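Local coordinates for Rv1989c (MbcT) (Mycobacterium tuberculosis, PDB 6FKG), which degrades NAD(+) by phosphorolysis, as the cell-killing toxin of a type II toxin-antitoxin system that its antitoxin MbcA neutralises, at the interface of chains A and B. Residues are numbered along the deposited sequence; one frame, centred on the assembly and turned at random. Chains: chain A, Rv1989c (MbcT); chain B, Rv1990c (MbcA).

The interface of chains A and B. Residues chain A 40-41, 44-45, 58; chain B 108, 111, 113.
B:Glu111 caps the start of toxin helix 39-44 with its carboxylate. The backbone N of A:Gly40, in the first turn, donates a hydrogen bond of 2.9 Å to B:Glu111 OE1. The N-H comes from above the carboxylate plane, 66° out of it. The B:Glu111 chain is extended beyond CG (chi2 -155°), which carries the carboxylate out to the helix end. A water lies 2.7 Å from B:Glu111 OE1 and also hydrogen-bonds to the backbone N of A:Ala41. One carboxylate oxygen thus serves two successive amides, one directly and one through water. The helix dipole would probably favour the negative charge here.

The apolar part centres on B:Val113, whose two methyls divide the work. B:Val113 CG2 packs on the helix, 3.9 Å from A:Ala41 CA, and also meets A:Ala41 CB. B:Val113 CG1, anti to the backbone N (chi1 177°), sits above the ring plane of A:Tyr58, just outside its CD1-CE1 rim, 4.0 Å from A:Tyr58 CE1. It also approaches the carbonyl oxygen of A:Gly45. Within the toxin, A:Ala41 CB lies in plane at the edge of that ring. B:Ala108, near the end of helix 99-110, sets its methyl, B:Ala108 CB, 3.9 Å from A:Phe44 CB.

The antitoxin's C-terminal segment thereby docks on helix 39-44 and strand 56-60 of the RES domain. The contact probably helps hold MbcA where it blocks access to the active site and so neutralises the NAD(+) phosphorylase.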
loop_
_atom_site.group_PDB
_atom_site.type_symbol
_atom_site.label_atom_id
_atom_site.label_comp_id
_atom_site.label_asym_id
_atom_site.label_seq_id
_atom_site.Cartn_x
_atom_site.Cartn_y
_atom_site.Cartn_z
ATOM N N GLY A 40 10.807 -25.345 -19.231
ATOM C CA GLY A 40 10.016 -25.777 -18.089
ATOM C C GLY A 40 10.735 -25.474 -16.788
ATOM O O GLY A 40 10.183 -24.831 -15.889
ATOM N N ALA A 41 11.984 -25.912 -16.706
ATOM C CA ALA A 41 12.806 -25.633 -15.541
ATOM C C ALA A 41 12.987 -24.124 -15.358
ATOM O O ALA A 41 13.085 -23.644 -14.235
ATOM C CB ALA A 41 14.153 -26.330 -15.663
ATOM N N PHE A 44 9.503 -22.648 -13.835
ATOM C CA PHE A 44 9.153 -23.071 -12.482
ATOM C C PHE A 44 10.325 -23.076 -11.514
ATOM O O PHE A 44 10.134 -22.925 -10.300
ATOM C CB PHE A 44 8.532 -24.463 -12.507
ATOM C CG PHE A 44 7.989 -24.895 -11.172
ATOM C CD1 PHE A 44 6.821 -24.337 -10.680
ATOM C CD2 PHE A 44 8.649 -25.851 -10.415
ATOM C CE1 PHE A 44 6.307 -24.729 -9.450
ATOM C CE2 PHE A 44 8.151 -26.246 -9.180
ATOM C CZ PHE A 44 6.974 -25.682 -8.703
ATOM N N GLY A 45 11.530 -23.235 -12.043
ATOM C CA GLY A 45 12.677 -23.563 -11.211
ATOM C C GLY A 45 12.846 -25.065 -11.040
ATOM O O GLY A 45 11.917 -25.831 -11.274
ATOM N N TYR A 58 17.354 -31.352 -17.222
ATOM C CA TYR A 58 17.786 -32.361 -16.250
ATOM C C TYR A 58 17.905 -33.744 -16.904
ATOM O O TYR A 58 16.942 -34.238 -17.483
ATOM C CB TYR A 58 16.806 -32.407 -15.087
ATOM C CG TYR A 58 16.940 -31.204 -14.166
ATOM C CD1 TYR A 58 16.382 -29.974 -14.513
ATOM C CD2 TYR A 58 17.651 -31.297 -12.973
ATOM C CE1 TYR A 58 16.514 -28.862 -13.681
ATOM C CE2 TYR A 58 17.798 -30.193 -12.141
ATOM C CZ TYR A 58 17.235 -28.981 -12.514
ATOM O OH TYR A 58 17.365 -27.898 -11.679
ATOM N N ALA B 108 6.913 -27.803 -15.988
ATOM C CA ALA B 108 8.071 -28.509 -15.425
ATOM C C ALA B 108 7.810 -30.009 -15.422
ATOM O O ALA B 108 8.695 -30.797 -15.744
ATOM C CB ALA B 108 8.388 -28.021 -14.003
ATOM N N GLU B 111 8.309 -31.404 -18.754
ATOM C CA GLU B 111 9.711 -31.449 -19.185
ATOM C C GLU B 111 10.580 -32.346 -18.314
ATOM O O GLU B 111 11.812 -32.359 -18.438
ATOM C CB GLU B 111 10.303 -30.033 -19.232
ATOM C CG GLU B 111 9.672 -29.183 -20.336
ATOM C CD GLU B 111 10.559 -28.053 -20.831
ATOM O OE1 GLU B 111 11.700 -27.907 -20.346
ATOM O OE2 GLU B 111 10.111 -27.307 -21.721
ATOM N N VAL B 113 11.438 -32.269 -15.212
ATOM C CA VAL B 113 12.321 -31.596 -14.271
ATOM C C VAL B 113 12.440 -32.438 -13.011
ATOM O O VAL B 113 11.434 -32.872 -12.475
ATOM C CB VAL B 113 11.784 -30.177 -13.925
ATOM C CG1 VAL B 113 12.654 -29.506 -12.895
ATOM C CG2 VAL B 113 11.680 -29.334 -15.198
HETATM O O HOH W 1 13.404 -28.348 -18.281
#